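Local structure of short chain dehydrogenase (Salmonella typhi, 3G1T) at residues Pro7-Gln13 with Tyr34-Ala39; Cys81-Ala85 with Met132-Leu137; Tyr92-Val98 with Leu140-Asp145; Thr152-Arg158 with Cys194-Gly198. The protein is a short-chain dehydrogenase, so it probably oxidises or reduces a still unidentified substrate with an NAD(P) cofactor bound to a Rossmann fold. All coordinates share one frame; numbering follows the deposited sequence.

In the fold
All four contacts belong to one Rossmann-type parallel sheet and its helices, with strand order 3-2-1-4-5-6-7. Along the chain, contact 1 closes before contact 2 opens. Contacts 2 and 3 have alternating segments and share helix 116-142, while contact 4 comes last. Contacts 2 and 3 are about 13 Å apart between centres and touch, with L137 meeting L95 and V98; contact 1 lies about 17 Å, centre to centre, from contact 3. Contact 4 stands about 23 to 25 Å from the centres of the others, across the chain's centre from contacts 2 and 3. Contacts 1 to 3 join helices, loops and sheet, contact 2 also lying next to the second subunit, whereas contact 4 lies at strand ends where relatives form the active site.

Contact 1: Pro7-Gln13 with Tyr34-Ala39; sequences PKQDLLQ and YARYGA
The Y37 ring is overlapped on one face by the side-chain amide of Q9, whose NE2 stands 3.5 Å above the ring plane over its centre. Amide and ring are tilted 38° apart, an amino-aromatic contact rather than a flat stack. Q9 reaches this place by running CG away from its own backbone N (chi1 -156°) and then folding back at chi2. The same NE2 donates a nearly straight hydrogen bond to R36 O, 3.0 Å away; the oxygen lies in the Q9 amide plane, while NE2 sits above the carbonyl plane of R36. This bond, in the amide plane, favours one rotation of the amide over the ring. The ring edge is met in plane by P7 O and by K8 O, the latter 3.2 Å from Y37 CD1. Y37 OH is tied to P7 O through a water, 2.6 Å from OH. On the backbone, L12 N donates to Y37 O at 2.9 Å. L12 CD1 presses obliquely on the Y34 ring, 3.5 Å from its CD1. G38, with positive phi, is the C-prime residue of the Schellman motif that ends the helix, and Q13 OE1 lies 3.4 Å from G38 CA. The loop 7-13 thus folds against the C-terminal end of helix 25-36. L12 and Y34 face strand 16-19 through I17, helix 224-231 packs on L12, Y34 and Y37, and helix 48-62 flanks R36, whose NE pairs with E61.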
loop_
_atom_site.group_PDB
_atom_site.type_symbol
_atom_site.label_atom_id
_atom_site.label_comp_id
_atom_site.label_asym_id
_atom_site.label_seq_id
_atom_site.Cartn_x
_atom_site.Cartn_y
_atom_site.Cartn_z
ATOM N N PRO A 7 1.470 24.032 24.423
ATOM C CA PRO A 7 0.298 23.752 25.254
ATOM C C PRO A 7 0.645 23.720 26.733
ATOM O O PRO A 7 1.824 23.542 27.118
ATOM C CB PRO A 7 -0.076 22.344 24.834
ATOM C CG PRO A 7 1.156 21.700 24.433
ATOM C CD PRO A 7 1.965 22.800 23.774
ATOM N N LYS A 8 -0.370 23.896 27.549
ATOM C CA LYS A 8 -0.282 23.628 28.979
ATOM C C LYS A 8 0.217 22.203 29.333
ATOM O O LYS A 8 0.004 21.229 28.589
ATOM C CB LYS A 8 -1.676 23.884 29.587
ATOM C CG LYS A 8 -2.056 25.377 29.526
ATOM C CD LYS A 8 -3.044 25.680 30.599
ATOM C CE LYS A 8 -4.152 26.501 30.094
ATOM N NZ LYS A 8 -3.666 27.833 29.905
ATOM N N GLN A 9 0.847 22.105 30.505
ATOM C CA GLN A 9 1.498 20.902 30.945
ATOM C C GLN A 9 0.529 19.798 31.226
ATOM O O GLN A 9 0.938 18.653 31.290
ATOM C CB GLN A 9 2.434 21.232 32.190
ATOM C CG GLN A 9 3.579 20.230 32.357
ATOM C CD GLN A 9 4.536 20.217 31.202
ATOM O OE1 GLN A 9 4.971 21.257 30.749
ATOM N NE2 GLN A 9 4.839 19.017 30.681
ATOM N N ASP A 10 -0.777 20.131 31.356
ATOM C CA ASP A 10 -1.777 19.116 31.594
ATOM C C ASP A 10 -2.678 18.915 30.386
ATOM O O ASP A 10 -3.783 18.354 30.503
ATOM C CB ASP A 10 -2.594 19.412 32.861
ATOM C CG ASP A 10 -3.310 20.703 32.810
ATOM O OD1 ASP A 10 -3.048 21.502 31.897
ATOM O OD2 ASP A 10 -4.163 20.886 33.694
ATOM N N LEU A 11 -2.170 19.273 29.194
ATOM C CA LEU A 11 -2.928 18.922 27.941
ATOM C C LEU A 11 -3.521 17.515 27.914
ATOM O O LEU A 11 -4.702 17.366 27.506
ATOM C CB LEU A 11 -2.022 19.112 26.719
ATOM C CG LEU A 11 -2.641 18.941 25.307
ATOM C CD1 LEU A 11 -3.585 20.141 25.007
ATOM C CD2 LEU A 11 -1.574 18.753 24.269
ATOM N N LEU A 12 -2.718 16.492 28.286
ATOM C CA LEU A 12 -3.137 15.085 28.104
ATOM C C LEU A 12 -3.577 14.418 29.430
ATOM O O LEU A 12 -3.696 13.204 29.548
ATOM C CB LEU A 12 -1.962 14.331 27.396
ATOM C CG LEU A 12 -1.661 14.908 26.001
ATOM C CD1 LEU A 12 -0.500 13.950 25.404
ATOM C CD2 LEU A 12 -2.924 15.008 25.046
ATOM N N GLN A 13 -3.858 15.251 30.437
ATOM C CA GLN A 13 -4.093 14.708 31.775
ATOM C C GLN A 13 -5.198 13.685 31.744
ATOM O O GLN A 13 -6.338 13.942 31.246
ATOM C CB GLN A 13 -4.470 15.846 32.734
ATOM C CG GLN A 13 -4.545 15.369 34.183
ATOM C CD GLN A 13 -3.194 14.819 34.717
ATOM O OE1 GLN A 13 -2.090 15.438 34.587
ATOM N NE2 GLN A 13 -3.278 13.652 35.298
ATOM N N TYR A 34 4.388 12.239 26.150
ATOM C CA TYR A 34 2.934 12.083 26.553
ATOM C C TYR A 34 2.731 11.929 28.066
ATOM O O TYR A 34 1.854 12.594 28.629
ATOM C CB TYR A 34 2.261 10.952 25.777
ATOM C CG TYR A 34 2.142 11.140 24.297
ATOM C CD1 TYR A 34 2.183 12.414 23.715
ATOM C CD2 TYR A 34 1.942 10.026 23.484
ATOM C CE1 TYR A 34 2.059 12.575 22.313
ATOM C CE2 TYR A 34 1.796 10.142 22.097
ATOM C CZ TYR A 34 1.828 11.391 21.518
ATOM O OH TYR A 34 1.608 11.473 20.152
ATOM N N ALA A 35 3.569 11.107 28.725
ATOM C CA ALA A 35 3.550 10.982 30.208
ATOM C C ALA A 35 3.834 12.345 30.887
ATOM O O ALA A 35 3.153 12.729 31.863
ATOM C CB ALA A 35 4.496 9.888 30.643
ATOM N N ARG A 36 4.803 13.103 30.368
ATOM C CA ARG A 36 5.097 14.430 30.915
ATOM C C ARG A 36 3.977 15.468 30.788
ATOM O O ARG A 36 3.876 16.389 31.647
ATOM C CB ARG A 36 6.386 14.960 30.313
ATOM C CG ARG A 36 7.651 14.220 30.803
ATOM C CD ARG A 36 8.866 14.474 29.861
ATOM N NE ARG A 36 10.038 13.683 30.297
ATOM C CZ ARG A 36 11.060 13.324 29.506
ATOM N NH1 ARG A 36 11.044 13.644 28.226
ATOM N NH2 ARG A 36 12.074 12.594 29.997
ATOM N N TYR A 37 3.109 15.301 29.780
ATOM C CA TYR A 37 1.900 16.137 29.657
ATOM C C TYR A 37 0.687 15.460 30.282
ATOM O O TYR A 37 -0.417 15.800 29.901
ATOM C CB TYR A 37 1.607 16.545 28.184
ATOM C CG TYR A 37 2.546 17.664 27.748
ATOM C CD1 TYR A 37 2.126 18.982 27.742
ATOM C CD2 TYR A 37 3.891 17.386 27.454
ATOM C CE1 TYR A 37 3.001 20.048 27.384
ATOM C CE2 TYR A 37 4.792 18.419 27.097
ATOM C CZ TYR A 37 4.338 19.748 27.074
ATOM O OH TYR A 37 5.215 20.773 26.706
ATOM N N GLY A 38 0.857 14.549 31.231
ATOM C CA GLY A 38 -0.280 13.990 32.050
ATOM C C GLY A 38 -0.959 12.754 31.551
ATOM O O GLY A 38 -1.799 12.168 32.278
ATOM N N ALA A 39 -0.503 12.227 30.390
ATOM C CA ALA A 39 -1.077 10.939 29.883
ATOM C C ALA A 39 -0.858 9.718 30.708
ATOM O O ALA A 39 0.166 9.606 31.396
ATOM C CB ALA A 39 -0.613 10.652 28.454
HETATM O O HOH W 1 4.361 23.087 26.047
#

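Contact 2: Cys81-Ala85 with Met132-Leu137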
loop_
_atom_site.group_PDB
_atom_site.type_symbol
_atom_site.label_atom_id
_atom_site.label_comp_id
_atom_site.label_asym_id
_atom_site.label_seq_id
_atom_site.Cartn_x
_atom_site.Cartn_y
_atom_site.Cartn_z
ATOM N N CYS A 81 -3.364 -9.878 18.544
ATOM C CA CYS A 81 -3.802 -8.452 18.609
ATOM C C CYS A 81 -5.053 -8.330 19.494
ATOM O O CYS A 81 -5.124 -7.409 20.314
ATOM C CB CYS A 81 -4.071 -7.884 17.208
ATOM S SG CYS A 81 -2.557 -7.754 16.270
ATOM N N ARG A 82 -6.020 -9.254 19.332
ATOM C CA ARG A 82 -7.233 -9.266 20.170
ATOM C C ARG A 82 -6.873 -9.484 21.688
ATOM O O ARG A 82 -7.529 -8.890 22.562
ATOM C CB ARG A 82 -8.277 -10.323 19.723
ATOM C CG ARG A 82 -9.041 -10.126 18.377
ATOM C CD ARG A 82 -9.854 -8.787 18.167
ATOM N NE ARG A 82 -10.470 -8.735 16.834
ATOM C CZ ARG A 82 -11.361 -7.827 16.420
ATOM N NH1 ARG A 82 -11.781 -6.850 17.227
ATOM N NH2 ARG A 82 -11.857 -7.911 15.187
ATOM N N GLN A 83 -5.843 -10.303 21.962
ATOM C CA GLN A 83 -5.369 -10.520 23.348
ATOM C C GLN A 83 -4.872 -9.270 23.989
ATOM O O GLN A 83 -5.177 -9.022 25.165
ATOM C CB GLN A 83 -4.253 -11.598 23.449
ATOM C CG GLN A 83 -4.642 -13.083 23.199
ATOM C CD GLN A 83 -3.429 -13.978 22.729
ATOM O OE1 GLN A 83 -2.250 -13.708 23.049
ATOM N NE2 GLN A 83 -3.735 -15.054 21.970
ATOM N N VAL A 84 -4.157 -8.429 23.235
ATOM C CA VAL A 84 -3.729 -7.125 23.727
ATOM C C VAL A 84 -4.902 -6.217 24.054
ATOM O O VAL A 84 -4.886 -5.567 25.098
ATOM C CB VAL A 84 -2.707 -6.414 22.731
ATOM C CG1 VAL A 84 -2.408 -4.899 23.098
ATOM C CG2 VAL A 84 -1.406 -7.287 22.569
ATOM N N ALA A 85 -5.897 -6.170 23.153
ATOM C CA ALA A 85 -7.036 -5.319 23.326
ATOM C C ALA A 85 -7.805 -5.776 24.561
ATOM O O ALA A 85 -8.252 -4.972 25.342
ATOM C CB ALA A 85 -7.944 -5.391 22.084
ATOM N N MET A 132 -4.259 -5.007 11.663
ATOM C CA MET A 132 -4.820 -5.968 12.620
ATOM C C MET A 132 -4.898 -5.406 14.052
ATOM O O MET A 132 -5.930 -5.568 14.750
ATOM C CB MET A 132 -4.013 -7.235 12.609
ATOM C CG MET A 132 -4.399 -8.201 11.391
ATOM S SD MET A 132 -3.703 -9.890 11.383
ATOM C CE MET A 132 -1.956 -9.509 11.211
ATOM N N LEU A 133 -3.767 -4.839 14.511
ATOM C CA LEU A 133 -3.728 -4.124 15.812
ATOM C C LEU A 133 -4.748 -2.985 15.905
ATOM O O LEU A 133 -5.532 -2.914 16.877
ATOM C CB LEU A 133 -2.312 -3.575 16.082
ATOM C CG LEU A 133 -2.132 -2.932 17.475
ATOM C CD1 LEU A 133 -2.580 -3.932 18.635
ATOM C CD2 LEU A 133 -0.611 -2.507 17.527
ATOM N N THR A 134 -4.821 -2.155 14.865
ATOM C CA THR A 134 -5.837 -1.094 14.816
ATOM C C THR A 134 -7.266 -1.631 14.975
ATOM O O THR A 134 -8.023 -1.132 15.803
ATOM C CB THR A 134 -5.778 -0.269 13.505
ATOM O OG1 THR A 134 -4.474 0.332 13.367
ATOM C CG2 THR A 134 -6.898 0.909 13.538
ATOM N N GLN A 135 -7.579 -2.662 14.210
ATOM C CA GLN A 135 -8.953 -3.187 14.225
ATOM C C GLN A 135 -9.321 -3.663 15.601
ATOM O O GLN A 135 -10.488 -3.485 16.059
ATOM C CB GLN A 135 -9.077 -4.258 13.189
ATOM C CG GLN A 135 -10.347 -5.107 13.306
ATOM C CD GLN A 135 -10.393 -6.145 12.217
ATOM O OE1 GLN A 135 -9.733 -7.185 12.294
ATOM N NE2 GLN A 135 -11.180 -5.857 11.169
ATOM N N ALA A 136 -8.366 -4.316 16.280
ATOM C CA ALA A 136 -8.650 -4.855 17.617
ATOM C C ALA A 136 -8.898 -3.791 18.697
ATOM O O ALA A 136 -9.515 -4.136 19.728
ATOM C CB ALA A 136 -7.512 -5.712 18.050
ATOM N N LEU A 137 -8.318 -2.582 18.502
ATOM C CA LEU A 137 -8.412 -1.416 19.384
ATOM C C LEU A 137 -9.500 -0.405 19.033
ATOM O O LEU A 137 -9.749 0.518 19.816
ATOM C CB LEU A 137 -7.043 -0.690 19.405
ATOM C CG LEU A 137 -5.911 -1.671 19.816
ATOM C CD1 LEU A 137 -4.602 -0.900 19.655
ATOM C CD2 LEU A 137 -6.102 -2.015 21.285
HETATM O O HOH W 2 -10.507 -6.464 20.144
HETATM O O HOH W 3 -11.505 -9.214 12.509
#
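C81 sets its sulfur against the backbone of segment 132-137 in helix 116-142, with SG beside its own backbone N (chi1 -68°). SG there lies 3.6 Å from L133 N and also touches the CB atoms of M132 and L133. One turn on, A85 packs its methyl closely against the opposing backbone, CB standing 3.1 Å from A136 O, and L137 reaches back with one branch, CD2 lying 3.9 Å from A85 CB. The methyl of A136 fills the middle of the interface, meeting C81 O, A85 CB and R82 CD.

R82 starts away from the other helix but bends at chi2, then runs extended, so that its chain arches over A136. CD lies 3.9 Å from A136 CB, and NH1 is 3.7 Å from A136 CA. The guanidinium comes to rest almost parallel to the Q135 amide, the two planes 11° apart, yet the groups are joined by water and not directly. One water in the guanidinium plane takes a bond from NH1 and gives one to A136 O at 2.6 Å. A second links NH2 to Q135 OE1, while Q135 NE2 is held by M111 O and Q114 O of the second subunit.

Small residues let the axes of the two short segments approach to 8.5 Å, with a crossing angle of -37°. Helix 78-91 thus lies against helix 116-142, which turns T134 to strand 147-152 and L133 to H100, and whose M132 also packs on P116 of the second subunit.

Contact 3: Tyr92-Val98 with Leu140-Asp145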
loop_
_atom_site.group_PDB
_atom_site.type_symbol
_atom_site.label_atom_id
_atom_site.label_comp_id
_atom_site.label_asym_id
_atom_site.label_seq_id
_atom_site.Cartn_x
_atom_site.Cartn_y
_atom_site.Cartn_z
ATOM N N TYR A 92 -8.375 -0.748 31.746
ATOM C CA TYR A 92 -8.782 0.624 31.365
ATOM C C TYR A 92 -10.129 0.695 30.692
ATOM O O TYR A 92 -10.472 -0.234 29.946
ATOM C CB TYR A 92 -7.792 1.221 30.348
ATOM C CG TYR A 92 -6.385 1.315 30.903
ATOM C CD1 TYR A 92 -6.050 2.290 31.851
ATOM C CD2 TYR A 92 -5.432 0.408 30.525
ATOM C CE1 TYR A 92 -4.751 2.375 32.371
ATOM C CE2 TYR A 92 -4.131 0.459 31.033
ATOM C CZ TYR A 92 -3.798 1.461 31.939
ATOM O OH TYR A 92 -2.500 1.477 32.443
ATOM N N PRO A 93 -10.868 1.809 30.883
ATOM C CA PRO A 93 -12.210 1.889 30.283
ATOM C C PRO A 93 -12.263 2.366 28.823
ATOM O O PRO A 93 -13.321 2.410 28.206
ATOM C CB PRO A 93 -12.916 2.919 31.167
ATOM C CG PRO A 93 -11.744 3.926 31.582
ATOM C CD PRO A 93 -10.669 2.868 31.906
ATOM N N ARG A 94 -11.117 2.761 28.284
ATOM C CA ARG A 94 -11.099 3.432 27.004
ATOM C C ARG A 94 -9.612 3.515 26.541
ATOM O O ARG A 94 -8.657 3.299 27.307
ATOM C CB ARG A 94 -11.639 4.863 27.122
ATOM C CG ARG A 94 -10.729 5.811 27.966
ATOM C CD ARG A 94 -11.358 7.213 28.128
ATOM N NE ARG A 94 -10.422 7.951 29.002
ATOM C CZ ARG A 94 -10.509 7.998 30.333
ATOM N NH1 ARG A 94 -11.490 7.341 31.015
ATOM N NH2 ARG A 94 -9.555 8.618 31.017
ATOM N N LEU A 95 -9.447 3.742 25.248
ATOM C CA LEU A 95 -8.215 4.348 24.781
ATOM C C LEU A 95 -8.573 5.741 24.266
ATOM O O LEU A 95 -9.395 5.892 23.299
ATOM C CB LEU A 95 -7.572 3.580 23.641
ATOM C CG LEU A 95 -6.914 2.247 24.069
ATOM C CD1 LEU A 95 -6.517 1.357 22.882
ATOM C CD2 LEU A 95 -5.594 2.614 24.867
ATOM N N ASP A 96 -7.844 6.721 24.732
ATOM C CA ASP A 96 -7.903 8.046 24.137
ATOM C C ASP A 96 -7.011 8.273 22.916
ATOM O O ASP A 96 -7.253 9.203 22.166
ATOM C CB ASP A 96 -7.604 9.099 25.237
ATOM C CG ASP A 96 -8.708 9.099 26.311
ATOM O OD1 ASP A 96 -9.907 9.296 26.008
ATOM O OD2 ASP A 96 -8.397 8.752 27.462
ATOM N N GLY A 97 -5.985 7.422 22.740
ATOM C CA GLY A 97 -5.103 7.630 21.583
ATOM C C GLY A 97 -4.383 6.334 21.344
ATOM O O GLY A 97 -4.173 5.521 22.255
ATOM N N VAL A 98 -3.984 6.213 20.083
ATOM C CA VAL A 98 -3.086 5.120 19.556
ATOM C C VAL A 98 -2.154 5.767 18.592
ATOM O O VAL A 98 -2.578 6.401 17.594
ATOM C CB VAL A 98 -3.913 4.019 18.866
ATOM C CG1 VAL A 98 -2.972 3.008 18.220
ATOM C CG2 VAL A 98 -4.762 3.269 19.920
ATOM N N LEU A 140 -12.202 0.249 21.900
ATOM C CA LEU A 140 -11.690 1.010 23.010
ATOM C C LEU A 140 -11.496 2.447 22.623
ATOM O O LEU A 140 -11.772 3.325 23.427
ATOM C CB LEU A 140 -10.340 0.461 23.461
ATOM C CG LEU A 140 -10.442 -0.704 24.467
ATOM C CD1 LEU A 140 -9.153 -1.544 24.521
ATOM C CD2 LEU A 140 -10.766 -0.227 25.922
ATOM N N LEU A 141 -11.134 2.675 21.372
ATOM C CA LEU A 141 -10.974 4.030 20.898
ATOM C C LEU A 141 -12.277 4.775 20.837
ATOM O O LEU A 141 -12.319 5.993 21.110
ATOM C CB LEU A 141 -10.278 4.067 19.541
ATOM C CG LEU A 141 -8.765 3.979 19.522
ATOM C CD1 LEU A 141 -8.176 3.549 18.134
ATOM C CD2 LEU A 141 -8.175 5.358 19.990
ATOM N N LEU A 142 -13.354 4.038 20.486
ATOM C CA LEU A 142 -14.686 4.664 20.439
ATOM C C LEU A 142 -15.296 5.021 21.800
ATOM O O LEU A 142 -16.264 5.792 21.897
ATOM C CB LEU A 142 -15.627 3.826 19.612
ATOM C CG LEU A 142 -15.394 3.890 18.094
ATOM C CD1 LEU A 142 -16.167 2.647 17.561
ATOM C CD2 LEU A 142 -15.811 5.186 17.441
ATOM N N LYS A 143 -14.749 4.441 22.866
ATOM C CA LYS A 143 -15.128 4.827 24.228
ATOM C C LYS A 143 -14.567 6.202 24.654
ATOM O O LYS A 143 -15.018 6.770 25.687
ATOM C CB LYS A 143 -14.695 3.743 25.235
ATOM C CG LYS A 143 -15.284 2.309 25.105
ATOM C CD LYS A 143 -16.818 2.268 25.129
ATOM C CE LYS A 143 -17.374 1.812 26.447
ATOM N NZ LYS A 143 -18.906 1.785 26.359
ATOM N N SER A 144 -13.561 6.736 23.928
ATOM C CA SER A 144 -13.036 8.086 24.218
ATOM C C SER A 144 -14.052 9.224 23.891
ATOM O O SER A 144 -14.835 9.103 22.924
ATOM C CB SER A 144 -11.730 8.373 23.437
ATOM O OG SER A 144 -11.189 9.679 23.701
ATOM N N ASP A 145 -13.996 10.352 24.619
ATOM C CA ASP A 145 -14.836 11.536 24.249
ATOM C C ASP A 145 -14.274 12.209 22.974
ATOM O O ASP A 145 -14.918 12.989 22.296
ATOM C CB ASP A 145 -14.836 12.596 25.405
ATOM C CG ASP A 145 -13.458 13.280 25.602
ATOM O OD1 ASP A 145 -12.427 12.530 25.738
ATOM O OD2 ASP A 145 -13.340 14.564 25.550
HETATM O O HOH W 4 -12.017 10.296 27.285
#
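S144 and D96 make the side-chain hydrogen bond of the contact: S144 OG donates to D96 OD1 at 2.7 Å, using the lone pair turned away from the other carboxylate oxygen. S144 carries OG opposite its backbone N (chi1 -180°), and OG is also hydrogen-bonded to A146 N. Nearby, L95 N donates to L140 O at 3.0 Å. L95 N and K143 N reach L140 O from opposite faces of its carbonyl plane, so the oxygen is gripped twice. L95 O in turn receives a CA-H contact from L141, 3.4 Å from its CA. Apolar packing runs beside these bonds: L95 CG touches L140 CB, and V98 crosses L141 at about a right angle, V98 CG2 lying 3.9 Å from L141 CD1.

The second shell fixes the D96 carboxylate. R94 NE forms a salt bridge to D96 OD2 at 2.7 Å, on the syn lone pair and close to the guanidinium plane; R94 gets there by taking the crowded position at chi1 (67°) and then extending. I16 N is a further partner of OD2. A water bridges D96 OD1 to D145 OD1. These two oxygens, D96 OD1 and D145 OD1, are 4.1 Å apart, and the salt bridge from R15 to D145 may offset this closeness of like charges. The D145 side chain is about 4 Å from a magnesium ion.

The contact packs the loop entering strand 97-99 against the end of helix 116-142. Strand 16-19 lies alongside through I16, I42 of strand 40-45 meets L95, and I88 of helix 78-91 packs on both L95 and L140.

Contact 4: Thr152-Arg158 with Cys194-Gly198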
loop_
_atom_site.group_PDB
_atom_site.type_symbol
_atom_site.label_atom_id
_atom_site.label_comp_id
_atom_site.label_asym_id
_atom_site.label_seq_id
_atom_site.Cartn_x
_atom_site.Cartn_y
_atom_site.Cartn_z
ATOM N N THR A 152 2.218 6.474 11.232
ATOM C CA THR A 152 3.507 7.070 10.784
ATOM C C THR A 152 3.651 6.916 9.277
ATOM O O THR A 152 3.546 5.822 8.728
ATOM C CB THR A 152 4.663 6.375 11.537
ATOM O OG1 THR A 152 4.483 6.550 12.934
ATOM C CG2 THR A 152 6.003 7.063 11.068
ATOM N N SER A 153 3.812 8.051 8.625
ATOM C CA SER A 153 4.076 8.105 7.169
ATOM C C SER A 153 5.520 8.578 6.883
ATOM O O SER A 153 6.446 8.474 7.752
ATOM C CB SER A 153 3.051 9.016 6.457
ATOM O OG SER A 153 3.116 8.755 5.038
ATOM N N SER A 154 5.729 8.968 5.640
ATOM C CA SER A 154 7.094 9.385 5.156
ATOM C C SER A 154 6.900 10.272 3.939
ATOM O O SER A 154 5.807 10.241 3.340
ATOM C CB SER A 154 7.994 8.155 4.836
ATOM O OG SER A 154 9.107 8.682 4.157
ATOM N N SER A 155 7.878 11.124 3.587
ATOM C CA SER A 155 7.724 11.855 2.322
ATOM C C SER A 155 7.568 10.870 1.152
ATOM O O SER A 155 6.868 11.155 0.222
ATOM C CB SER A 155 8.866 12.845 2.120
ATOM O OG SER A 155 10.060 12.065 1.909
ATOM N N VAL A 156 8.160 9.680 1.265
ATOM C CA VAL A 156 8.015 8.672 0.184
ATOM C C VAL A 156 6.713 7.913 0.206
ATOM O O VAL A 156 6.522 7.107 -0.708
ATOM C CB VAL A 156 9.137 7.615 0.113
ATOM C CG1 VAL A 156 10.420 8.303 -0.345
ATOM C CG2 VAL A 156 9.335 6.818 1.463
ATOM N N GLY A 157 5.841 8.246 1.181
ATOM C CA GLY A 157 4.400 7.858 1.145
ATOM C C GLY A 157 3.465 8.779 0.413
ATOM O O GLY A 157 2.290 8.456 0.268
ATOM N N ARG A 158 3.977 9.880 -0.098
ATOM C CA ARG A 158 3.223 10.947 -0.815
ATOM C C ARG A 158 3.773 11.028 -2.231
ATOM O O ARG A 158 3.007 11.244 -3.192
ATOM C CB ARG A 158 3.331 12.324 -0.188
ATOM C CG ARG A 158 2.566 12.537 1.074
ATOM C CD ARG A 158 3.219 11.832 2.232
ATOM N NE ARG A 158 2.755 12.419 3.513
ATOM C CZ ARG A 158 3.271 13.506 4.119
ATOM N NH1 ARG A 158 4.359 14.093 3.650
ATOM N NH2 ARG A 158 2.755 13.935 5.284
ATOM N N CYS A 194 -2.266 10.995 9.686
ATOM C CA CYS A 194 -0.832 10.561 9.671
ATOM C C CYS A 194 0.159 11.637 10.073
ATOM O O CYS A 194 -0.108 12.848 9.863
ATOM C CB CYS A 194 -0.460 10.164 8.244
ATOM S SG CYS A 194 -1.079 8.495 7.762
ATOM N N ILE A 195 1.305 11.197 10.602
ATOM C CA ILE A 195 2.487 12.093 10.819
ATOM C C ILE A 195 3.715 11.595 10.022
ATOM O O ILE A 195 4.053 10.385 10.080
ATOM C CB ILE A 195 2.871 12.172 12.327
ATOM C CG1 ILE A 195 1.818 12.928 13.116
ATOM C CG2 ILE A 195 4.291 12.917 12.528
ATOM C CD1 ILE A 195 2.261 13.360 14.526
ATOM N N ASN A 196 4.322 12.522 9.275
ATOM C CA ASN A 196 5.642 12.299 8.613
ATOM C C ASN A 196 6.713 12.962 9.479
ATOM O O ASN A 196 6.813 14.194 9.463
ATOM C CB ASN A 196 5.634 12.905 7.215
ATOM C CG ASN A 196 7.050 12.952 6.596
ATOM O OD1 ASN A 196 7.907 12.154 6.963
ATOM N ND2 ASN A 196 7.310 13.943 5.719
ATOM N N PRO A 197 7.539 12.168 10.205
ATOM C CA PRO A 197 8.463 12.872 11.095
ATOM C C PRO A 197 9.488 13.705 10.324
ATOM O O PRO A 197 10.061 14.608 10.916
ATOM C CB PRO A 197 9.163 11.766 11.898
ATOM C CG PRO A 197 8.922 10.530 11.208
ATOM C CD PRO A 197 7.704 10.716 10.281
ATOM N N GLY A 198 9.702 13.422 9.032
ATOM C CA GLY A 198 10.801 14.103 8.276
ATOM C C GLY A 198 12.106 13.483 8.754
ATOM O O GLY A 198 12.129 12.575 9.630
HETATM O O HOH W 5 10.361 11.782 5.222
#
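N196 lays its CB over one face of the R158 guanidinium, 3.6 Å from NH2. CG is thrown opposite the backbone N (chi1 169°), which carries the amide towards S154 and S155 and leaves its plane 79° from the guanidinium. OD1 comes 3.4 Å from S154 CA, accepts from G198 N at 3.0 Å in an Asx turn, and takes a second bond from a water that in turn accepts from S155 N. N196 ND2, near R158 NH1, is hydrogen-bonded to D244 OD2. D244 also forms a salt bridge with R158 NH1, while E175 binds NE and T242 binds NH2, so the arginine is fixed around N196. Behind this, T152 and I195 pair as parallel strands, S153 N donating to I195 O at 2.8 Å, and P197 CD lies 3.6 Å from S153 O. S154 forms an ST turn, OG accepting from V156 N.

The arrangement is that of adjoining strand ends in the short-chain dehydrogenase Rossmann fold. S154 touches Y167, and K171 NZ bonds T152 O; the Tyr and Lys have the YxxxK spacing of the family, consistent with an active-site position for this contact.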